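Side-chain contacts in 373aa long hypothetical citrate synthase (PDB 1VGP), which is of unknown function but belongs to the citrate synthase family, a largely helical fold that here forms a two-chain assembly: residues H149-L154 with G159-E164; I127-A132 with Y155-D160; T15-I20 with Y28-S33. All coordinates share one frame; numbering follows the deposited sequence.

Contact 1. Residues H149-L154 with G159-E164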
loop_
_atom_site.group_PDB
_atom_site.type_symbol
_atom_site.label_atom_id
_atom_site.label_comp_id
_atom_site.label_asym_id
_atom_site.label_seq_id
_atom_site.Cartn_x
_atom_site.Cartn_y
_atom_site.Cartn_z
ATOM N N HIS A 149 -2.540 7.013 -26.896
ATOM C CA HIS A 149 -2.942 6.841 -25.506
ATOM C C HIS A 149 -4.053 7.795 -25.094
ATOM O O HIS A 149 -5.112 7.367 -24.637
ATOM C CB HIS A 149 -1.737 7.044 -24.578
ATOM C CG HIS A 149 -2.022 6.724 -23.146
ATOM N ND1 HIS A 149 -1.858 5.458 -22.621
ATOM C CD2 HIS A 149 -2.506 7.489 -22.142
ATOM C CE1 HIS A 149 -2.233 5.459 -21.355
ATOM N NE2 HIS A 149 -2.630 6.677 -21.039
ATOM N N SER A 150 -3.808 9.094 -25.261
ATOM C CA SER A 150 -4.708 10.117 -24.743
ATOM C C SER A 150 -6.008 10.209 -25.517
ATOM O O SER A 150 -7.066 10.440 -24.933
ATOM C CB SER A 150 -4.013 11.475 -24.747
ATOM O OG SER A 150 -2.930 11.469 -23.840
ATOM N N GLU A 151 -5.934 10.034 -26.831
ATOM C CA GLU A 151 -7.133 10.015 -27.651
ATOM C C GLU A 151 -8.015 8.843 -27.241
ATOM O O GLU A 151 -9.239 8.992 -27.091
ATOM C CB GLU A 151 -6.770 9.896 -29.128
ATOM C CG GLU A 151 -7.897 10.312 -30.061
ATOM C CD GLU A 151 -7.632 9.959 -31.513
ATOM O OE1 GLU A 151 -8.451 10.355 -32.368
ATOM O OE2 GLU A 151 -6.615 9.288 -31.805
ATOM N N ASN A 152 -7.393 7.682 -27.040
ATOM C CA ASN A 152 -8.133 6.466 -26.714
ATOM C C ASN A 152 -8.822 6.577 -25.357
ATOM O O ASN A 152 -9.918 6.048 -25.163
ATOM C CB ASN A 152 -7.196 5.257 -26.721
ATOM C CG ASN A 152 -7.914 3.963 -26.355
ATOM O OD1 ASN A 152 -8.772 3.488 -27.099
ATOM N ND2 ASN A 152 -7.573 3.395 -25.206
ATOM N N PHE A 153 -8.177 7.268 -24.421
ATOM C CA PHE A 153 -8.790 7.515 -23.124
ATOM C C PHE A 153 -10.141 8.185 -23.318
ATOM O O PHE A 153 -11.152 7.700 -22.827
ATOM C CB PHE A 153 -7.885 8.403 -22.251
ATOM C CG PHE A 153 -8.082 8.212 -20.764
ATOM C CD1 PHE A 153 -9.317 7.847 -20.246
ATOM C CD2 PHE A 153 -7.029 8.421 -19.881
ATOM C CE1 PHE A 153 -9.500 7.693 -18.869
ATOM C CE2 PHE A 153 -7.210 8.268 -18.504
ATOM C CZ PHE A 153 -8.439 7.907 -17.999
ATOM N N LEU A 154 -10.162 9.294 -24.045
ATOM C CA LEU A 154 -11.404 10.030 -24.256
ATOM C C LEU A 154 -12.377 9.223 -25.115
ATOM O O LEU A 154 -13.598 9.259 -24.902
ATOM C CB LEU A 154 -11.110 11.374 -24.922
ATOM C CG LEU A 154 -10.267 12.351 -24.104
ATOM C CD1 LEU A 154 -10.308 13.728 -24.763
ATOM C CD2 LEU A 154 -10.790 12.415 -22.672
ATOM N N GLY A 159 -17.257 7.052 -26.276
ATOM C CA GLY A 159 -17.768 6.132 -27.270
ATOM C C GLY A 159 -17.450 6.560 -28.692
ATOM O O GLY A 159 -17.532 5.761 -29.622
ATOM N N ASP A 160 -17.082 7.826 -28.858
ATOM C CA ASP A 160 -16.659 8.351 -30.153
ATOM C C ASP A 160 -15.286 9.003 -30.056
ATOM O O ASP A 160 -14.859 9.394 -28.968
ATOM C CB ASP A 160 -17.666 9.379 -30.660
ATOM C CG ASP A 160 -18.799 8.744 -31.438
ATOM O OD1 ASP A 160 -19.530 9.484 -32.131
ATOM O OD2 ASP A 160 -18.956 7.506 -31.357
ATOM N N ARG A 161 -14.601 9.130 -31.189
ATOM C CA ARG A 161 -13.313 9.808 -31.208
ATOM C C ARG A 161 -13.518 11.257 -30.794
ATOM O O ARG A 161 -14.466 11.911 -31.232
ATOM C CB ARG A 161 -12.689 9.767 -32.607
ATOM C CG ARG A 161 -12.578 8.378 -33.206
ATOM C CD ARG A 161 -11.170 7.820 -33.070
ATOM N NE ARG A 161 -10.164 8.661 -33.725
ATOM C CZ ARG A 161 -9.591 8.375 -34.894
ATOM N NH1 ARG A 161 -9.998 7.326 -35.601
ATOM N NH2 ARG A 161 -8.597 9.129 -35.349
ATOM N N PRO A 162 -12.643 11.768 -29.919
ATOM C CA PRO A 162 -12.695 13.174 -29.513
ATOM C C PRO A 162 -12.090 14.085 -30.575
ATOM O O PRO A 162 -11.180 13.680 -31.291
ATOM C CB PRO A 162 -11.883 13.192 -28.222
ATOM C CG PRO A 162 -10.879 12.112 -28.434
ATOM C CD PRO A 162 -11.642 11.017 -29.141
ATOM N N ASN A 163 -12.598 15.315 -30.670
ATOM C CA ASN A 163 -11.976 16.315 -31.526
ATOM C C ASN A 163 -10.554 16.580 -31.060
ATOM O O ASN A 163 -10.194 16.260 -29.931
ATOM C CB ASN A 163 -12.788 17.610 -31.537
ATOM C CG ASN A 163 -12.685 18.380 -30.230
ATOM O OD1 ASN A 163 -13.653 18.544 -29.519
ATOM N ND2 ASN A 163 -11.484 18.877 -29.927
ATOM N N GLU A 164 -9.741 17.172 -31.921
ATOM C CA GLU A 164 -8.315 17.186 -31.674
ATOM C C GLU A 164 -7.857 18.105 -30.548
ATOM O O GLU A 164 -6.801 17.869 -29.969
ATOM C CB GLU A 164 -7.561 17.529 -32.956
ATOM C CG GLU A 164 -6.741 16.368 -33.481
ATOM C CD GLU A 164 -7.442 15.608 -34.585
ATOM O OE1 GLU A 164 -7.055 14.451 -34.858
ATOM O OE2 GLU A 164 -8.380 16.174 -35.185
#
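Leu154 and Pro162 pack together, and Glu151 pairs with Arg161, where helix 149-158 gives way to the short connection into helix 164-175, a helix-loop-helix corner in a largely helical fold. Gly159 leaves the helix with positive phi, although its N still donates to Tyr155 O. Asp160 turns its side chain away from the helix, but Arg161 bends at chi2 and chi3, which carries its guanidinium back to Glu151. There Arg161 NE donates to Glu151 OE1 over 2.8 Å (143° at the hydrogen), a salt bridge to which Arg161 NH2 adds a weak second bond on the same oxygen. The two flat groups stand nearly perpendicular, 79° apart, and NE comes from above the carboxylate plane, not from within it. Pro162, just before Asn163, the N-cap residue of helix 164-175, supplies the apolar part. Glu151 is used twice, since its CG, at the root of the extended arm, touches Pro162 CG at 3.8 Å. Leu154 also packs on Lys166 and Met170 of helix 164-175. Against the proline ring, Leu154 CB lies 3.6 Å from Pro162 CG, and Leu154 CD1 meets Pro162 CB at 3.8 Å.

Contact 2. Residues I127-A132 with Y155-D160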
loop_
_atom_site.group_PDB
_atom_site.type_symbol
_atom_site.label_atom_id
_atom_site.label_comp_id
_atom_site.label_asym_id
_atom_site.label_seq_id
_atom_site.Cartn_x
_atom_site.Cartn_y
_atom_site.Cartn_z
ATOM N N ILE A 127 -9.517 0.844 -17.127
ATOM C CA ILE A 127 -10.246 0.670 -15.867
ATOM C C ILE A 127 -11.115 1.899 -15.605
ATOM O O ILE A 127 -12.301 1.784 -15.306
ATOM C CB ILE A 127 -9.285 0.500 -14.668
ATOM C CG1 ILE A 127 -8.436 -0.764 -14.846
ATOM C CG2 ILE A 127 -10.076 0.439 -13.371
ATOM C CD1 ILE A 127 -7.367 -0.937 -13.782
ATOM N N VAL A 128 -10.513 3.077 -15.728
ATOM C CA VAL A 128 -11.203 4.299 -15.367
ATOM C C VAL A 128 -12.397 4.546 -16.296
ATOM O O VAL A 128 -13.526 4.721 -15.833
ATOM C CB VAL A 128 -10.230 5.506 -15.398
ATOM C CG1 VAL A 128 -10.958 6.795 -15.033
ATOM C CG2 VAL A 128 -9.091 5.266 -14.420
ATOM N N ALA A 129 -12.158 4.542 -17.603
ATOM C CA ALA A 129 -13.233 4.823 -18.554
ATOM C C ALA A 129 -14.368 3.794 -18.447
ATOM O O ALA A 129 -15.549 4.156 -18.465
ATOM C CB ALA A 129 -12.682 4.853 -19.983
ATOM N N ASN A 130 -14.003 2.516 -18.329
ATOM C CA ASN A 130 -14.982 1.435 -18.256
ATOM C C ASN A 130 -15.894 1.600 -17.054
ATOM O O ASN A 130 -17.099 1.367 -17.136
ATOM C CB ASN A 130 -14.276 0.083 -18.168
ATOM C CG ASN A 130 -13.884 -0.460 -19.531
ATOM O OD1 ASN A 130 -13.431 -1.602 -19.651
ATOM N ND2 ASN A 130 -14.055 0.360 -20.570
ATOM N N TYR A 131 -15.326 2.008 -15.929
ATOM C CA TYR A 131 -16.136 2.162 -14.735
ATOM C C TYR A 131 -17.089 3.340 -14.869
ATOM O O TYR A 131 -18.229 3.277 -14.402
ATOM C CB TYR A 131 -15.260 2.362 -13.497
ATOM C CG TYR A 131 -16.074 2.353 -12.224
ATOM C CD1 TYR A 131 -16.907 1.276 -11.916
ATOM C CD2 TYR A 131 -16.046 3.436 -11.347
ATOM C CE1 TYR A 131 -17.694 1.282 -10.764
ATOM C CE2 TYR A 131 -16.825 3.455 -10.194
ATOM C CZ TYR A 131 -17.644 2.377 -9.911
ATOM O OH TYR A 131 -18.407 2.388 -8.762
ATOM N N ALA A 132 -16.614 4.409 -15.505
ATOM C CA ALA A 132 -17.401 5.619 -15.675
ATOM C C ALA A 132 -18.651 5.358 -16.525
ATOM O O ALA A 132 -19.735 5.876 -16.225
ATOM C CB ALA A 132 -16.547 6.707 -16.314
ATOM N N TYR A 155 -11.825 8.494 -26.080
ATOM C CA TYR A 155 -12.618 7.582 -26.887
ATOM C C TYR A 155 -13.444 6.627 -26.026
ATOM O O TYR A 155 -14.666 6.528 -26.197
ATOM C CB TYR A 155 -11.716 6.770 -27.819
ATOM C CG TYR A 155 -12.437 5.612 -28.479
ATOM C CD1 TYR A 155 -13.632 5.814 -29.176
ATOM C CD2 TYR A 155 -11.939 4.313 -28.385
ATOM C CE1 TYR A 155 -14.312 4.748 -29.758
ATOM C CE2 TYR A 155 -12.611 3.241 -28.963
ATOM C CZ TYR A 155 -13.795 3.462 -29.648
ATOM O OH TYR A 155 -14.457 2.401 -30.216
ATOM N N MET A 156 -12.774 5.921 -25.115
ATOM C CA MET A 156 -13.439 4.915 -24.292
ATOM C C MET A 156 -14.409 5.560 -23.315
ATOM O O MET A 156 -15.234 4.883 -22.718
ATOM C CB MET A 156 -12.418 4.083 -23.512
ATOM C CG MET A 156 -11.415 3.338 -24.366
ATOM S SD MET A 156 -10.381 2.247 -23.360
ATOM C CE MET A 156 -9.234 3.408 -22.625
ATOM N N LEU A 157 -14.306 6.871 -23.147
ATOM C CA LEU A 157 -15.208 7.583 -22.254
ATOM C C LEU A 157 -16.447 8.000 -23.024
ATOM O O LEU A 157 -17.575 7.762 -22.580
ATOM C CB LEU A 157 -14.510 8.818 -21.655
ATOM C CG LEU A 157 -14.936 9.286 -20.266
ATOM C CD1 LEU A 157 -16.225 10.058 -20.375
ATOM C CD2 LEU A 157 -15.123 8.098 -19.335
ATOM N N TYR A 158 -16.239 8.613 -24.190
ATOM C CA TYR A 158 -17.353 9.138 -24.991
ATOM C C TYR A 158 -18.027 8.046 -25.848
ATOM O O TYR A 158 -19.221 8.122 -26.137
ATOM C CB TYR A 158 -16.877 10.250 -25.935
ATOM C CG TYR A 158 -16.033 11.372 -25.356
ATOM C CD1 TYR A 158 -16.189 11.819 -24.044
ATOM C CD2 TYR A 158 -15.118 12.046 -26.177
ATOM C CE1 TYR A 158 -15.454 12.912 -23.566
ATOM C CE2 TYR A 158 -14.386 13.130 -25.716
ATOM C CZ TYR A 158 -14.556 13.564 -24.409
ATOM O OH TYR A 158 -13.828 14.651 -23.962
ATOM N N GLY A 159 -17.257 7.052 -26.276
ATOM C CA GLY A 159 -17.768 6.132 -27.270
ATOM C C GLY A 159 -17.450 6.560 -28.692
ATOM O O GLY A 159 -17.532 5.761 -29.622
ATOM N N ASP A 160 -17.082 7.826 -28.858
ATOM C CA ASP A 160 -16.659 8.351 -30.153
ATOM C C ASP A 160 -15.286 9.003 -30.056
ATOM O O ASP A 160 -14.859 9.394 -28.968
ATOM C CB ASP A 160 -17.666 9.379 -30.660
ATOM C CG ASP A 160 -18.799 8.744 -31.438
ATOM O OD1 ASP A 160 -19.530 9.484 -32.131
ATOM O OD2 ASP A 160 -18.956 7.506 -31.357
#
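Ala129 and Met156 meet through their first side-chain carbons, CB to CB at 3.6 Å. Ala129 CB also lies 3.7 Å from the carbonyl O of Met156, putting the methyl against backbone as well as side chain. Met156 has CG beside its backbone N and opposite its carbonyl carbon (chi1 -59°). From there the chain runs extended to the sulfur and bends only at chi3; neither SD nor CE makes a close approach to Ala129, and of the Met156 side chain CB does the touching. Leu157 behaves the other way round. Its bond to CB does not aim at helix 113-135, but chi1 of -150° and chi2 of -79° swing CD2 across to it. That one methyl, Leu157 CD2, rests against both Ala129 CA, 3.9 Å away, and Ala132 CB, 3.6 Å away. The contact is a close helix-to-helix packing in which the C-terminal end of helix 149-158 lies on helix 113-135. Two small side chains of the latter, three residues apart, face the other helix, and the backbones approach to 5.0 Å between the CA atoms of Ala129 and Leu157. All four touching residues are buried and every meeting of their side chains is apolar. Beside them Leu157 O accepts a hydrogen bond from Arg133 NH1, further along helix 113-135. On another side of that helix, Ile127 and Val128 pack on helix 91-105. Tyr158, one residue beyond Leu157, sends its hydroxyl to the carbonyl O of Leu320.

Contact 3. Residues T15-I20 with Y28-S33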
loop_
_atom_site.group_PDB
_atom_site.type_symbol
_atom_site.label_atom_id
_atom_site.label_comp_id
_atom_site.label_asym_id
_atom_site.label_seq_id
_atom_site.Cartn_x
_atom_site.Cartn_y
_atom_site.Cartn_z
ATOM N N THR A 15 17.791 10.893 -7.027
ATOM C CA THR A 15 16.959 10.693 -8.192
ATOM C C THR A 15 17.470 11.459 -9.405
ATOM O O THR A 15 18.166 12.465 -9.270
ATOM C CB THR A 15 15.522 11.114 -7.904
ATOM O OG1 THR A 15 14.677 10.681 -8.977
ATOM C CG2 THR A 15 15.438 12.625 -7.750
ATOM N N GLU A 16 17.116 10.977 -10.591
ATOM C CA GLU A 16 17.465 11.668 -11.822
ATOM C C GLU A 16 16.211 11.992 -12.612
ATOM O O GLU A 16 16.281 12.588 -13.683
ATOM C CB GLU A 16 18.392 10.801 -12.660
ATOM C CG GLU A 16 19.616 10.323 -11.909
ATOM C CD GLU A 16 20.799 10.124 -12.823
ATOM O OE1 GLU A 16 21.337 11.137 -13.317
ATOM O OE2 GLU A 16 21.184 8.957 -13.051
ATOM N N ILE A 17 15.063 11.603 -12.066
ATOM C CA ILE A 17 13.805 11.642 -12.803
ATOM C C ILE A 17 13.184 13.038 -12.910
ATOM O O ILE A 17 13.000 13.548 -14.016
ATOM C CB ILE A 17 12.791 10.690 -12.169
ATOM C CG1 ILE A 17 13.348 9.269 -12.198
ATOM C CG2 ILE A 17 11.457 10.779 -12.909
ATOM C CD1 ILE A 17 12.714 8.345 -11.196
ATOM N N THR A 18 12.849 13.647 -11.779
ATOM C CA THR A 18 12.142 14.924 -11.800
ATOM C C THR A 18 12.848 15.934 -10.902
ATOM O O THR A 18 13.266 15.590 -9.794
ATOM C CB THR A 18 10.671 14.756 -11.325
ATOM O OG1 THR A 18 9.979 13.889 -12.231
ATOM C CG2 THR A 18 9.950 16.096 -11.281
ATOM N N TYR A 19 12.991 17.166 -11.393
ATOM C CA TYR A 19 13.572 18.260 -10.623
ATOM C C TYR A 19 12.629 19.446 -10.578
ATOM O O TYR A 19 12.139 19.908 -11.612
ATOM C CB TYR A 19 14.905 18.715 -11.236
ATOM C CG TYR A 19 15.499 19.933 -10.551
ATOM C CD1 TYR A 19 16.012 19.846 -9.256
ATOM C CD2 TYR A 19 15.508 21.177 -11.177
ATOM C CE1 TYR A 19 16.515 20.965 -8.601
ATOM C CE2 TYR A 19 16.010 22.309 -10.534
ATOM C CZ TYR A 19 16.506 22.200 -9.241
ATOM O OH TYR A 19 16.956 23.329 -8.573
ATOM N N ILE A 20 12.388 19.951 -9.376
ATOM C CA ILE A 20 11.534 21.119 -9.187
ATOM C C ILE A 20 12.337 22.234 -8.537
ATOM O O ILE A 20 12.912 22.048 -7.473
ATOM C CB ILE A 20 10.345 20.785 -8.266
ATOM C CG1 ILE A 20 9.599 19.563 -8.816
ATOM C CG2 ILE A 20 9.425 22.006 -8.130
ATOM C CD1 ILE A 20 8.622 18.951 -7.846
ATOM N N TYR A 28 11.458 20.043 -14.425
ATOM C CA TYR A 28 12.094 19.247 -15.468
ATOM C C TYR A 28 11.856 17.753 -15.295
ATOM O O TYR A 28 11.888 17.229 -14.186
ATOM C CB TYR A 28 13.594 19.511 -15.497
ATOM C CG TYR A 28 13.961 20.950 -15.753
ATOM C CD1 TYR A 28 14.235 21.397 -17.039
ATOM C CD2 TYR A 28 14.081 21.854 -14.702
ATOM C CE1 TYR A 28 14.626 22.706 -17.276
ATOM C CE2 TYR A 28 14.470 23.167 -14.924
ATOM C CZ TYR A 28 14.745 23.584 -16.214
ATOM O OH TYR A 28 15.156 24.880 -16.447
ATOM N N TYR A 29 11.604 17.078 -16.411
ATOM C CA TYR A 29 11.555 15.619 -16.461
ATOM C C TYR A 29 12.825 15.179 -17.180
ATOM O O TYR A 29 13.029 15.532 -18.350
ATOM C CB TYR A 29 10.359 15.137 -17.284
ATOM C CG TYR A 29 8.977 15.325 -16.688
ATOM C CD1 TYR A 29 8.789 15.618 -15.333
ATOM C CD2 TYR A 29 7.846 15.161 -17.486
ATOM C CE1 TYR A 29 7.500 15.742 -14.791
ATOM C CE2 TYR A 29 6.570 15.282 -16.962
ATOM C CZ TYR A 29 6.397 15.570 -15.621
ATOM O OH TYR A 29 5.117 15.678 -15.127
ATOM N N ARG A 30 13.678 14.420 -16.501
ATOM C CA ARG A 30 14.952 14.017 -17.096
ATOM C C ARG A 30 15.739 15.206 -17.668
ATOM O O ARG A 30 16.423 15.069 -18.685
ATOM C CB ARG A 30 14.719 12.984 -18.205
ATOM C CG ARG A 30 14.088 11.672 -17.728
ATOM C CD ARG A 30 14.897 11.001 -16.616
ATOM N NE ARG A 30 14.393 9.669 -16.320
ATOM C CZ ARG A 30 14.973 8.809 -15.488
ATOM N NH1 ARG A 30 14.463 7.591 -15.316
ATOM N NH2 ARG A 30 16.060 9.164 -14.820
ATOM N N GLY A 31 15.643 16.362 -17.011
ATOM C CA GLY A 31 16.379 17.531 -17.456
ATOM C C GLY A 31 15.714 18.277 -18.600
ATOM O O GLY A 31 16.242 19.272 -19.099
ATOM N N TYR A 32 14.549 17.801 -19.027
ATOM C CA TYR A 32 13.801 18.502 -20.054
ATOM C C TYR A 32 12.695 19.352 -19.453
ATOM O O TYR A 32 12.011 18.932 -18.519
ATOM C CB TYR A 32 13.238 17.501 -21.053
ATOM C CG TYR A 32 14.326 16.859 -21.870
ATOM C CD1 TYR A 32 14.945 15.685 -21.442
ATOM C CD2 TYR A 32 14.775 17.454 -23.060
ATOM C CE1 TYR A 32 15.990 15.115 -22.173
ATOM C CE2 TYR A 32 15.814 16.899 -23.800
ATOM C CZ TYR A 32 16.419 15.726 -23.350
ATOM O OH TYR A 32 17.450 15.164 -24.075
ATOM N N SER A 33 12.539 20.559 -19.987
ATOM C CA SER A 33 11.576 21.520 -19.462
ATOM C C SER A 33 10.146 21.082 -19.762
ATOM O O SER A 33 9.823 20.696 -20.891
ATOM C CB SER A 33 11.819 22.900 -20.071
ATOM O OG SER A 33 10.749 23.783 -19.782
#
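Over one face of the Arg30 guanidinium lies Ile17 CG1, 3.7 Å from CZ and offset toward the rim, while Glu16 CB sits at the edge, 3.6 Å from NH2. The Tyr19 ring is met at its edge, in plane, by Tyr28, the CD2 atoms of the two rings 3.9 Å apart. Tyr19 and Tyr28 point the same way from one face of the sheet; the Tyr19 ring also meets that of Tyr359 of the second subunit, planes at about 35°. From the other face come Thr18 and Tyr29, with Thr18 OG1 3.7 Å from Tyr29 CD1. That hydroxyl is hydrogen-bonded to Asp179 OD2, and Tyr29 OH to the carbonyls of Ile175 and Asp179. The strands form an antiparallel beta hairpin. Tyr19 and Tyr28 form a hydrogen-bonded pair, with Tyr19 N to Tyr28 O at 3.0 Å and Tyr28 N to Tyr19 O at 2.9 Å; Thr18 and Tyr29 form a non-hydrogen-bonded pair beside it. Arg30 N then reaches Ile17 O over 2.7 Å, almost straight at 177°. A type I' turn from Tyr29 to Tyr32 leads on to the next strand, with Arg30 and Gly31 at positive phi. The bend at chi2 lays the Arg30 chain back along Ile17. Arg30 NH1 bonds to Ile50 O and NE weakly to Leu49 O, whereas Glu16 OE2 stays 5.4 Å from Arg30 NH2. These carbonyls at the C-terminal end of helix 43-52 probably help to stabilise the arginine charge.

How the contacts relate
Along the chain contact 3 comes first, closing before contacts 1 and 2 open. Contacts 1 and 2 are neighbours, their centres 9 Å apart: both use helix 149-158, they share Gly159 and Asp160, and they touch where Phe153 packs on Val128. Contact 3 belongs to the small antiparallel sheet, its centre 28 Å from that of contact 1 and 31 Å from that of contact 2, which lies on the opposite side of the chain's centre. Contacts 1 and 2 thus fix helix 149-158 within one chain, against the loop leading to helix 164-175 and against helix 113-135, whereas contact 3 borders the second subunit.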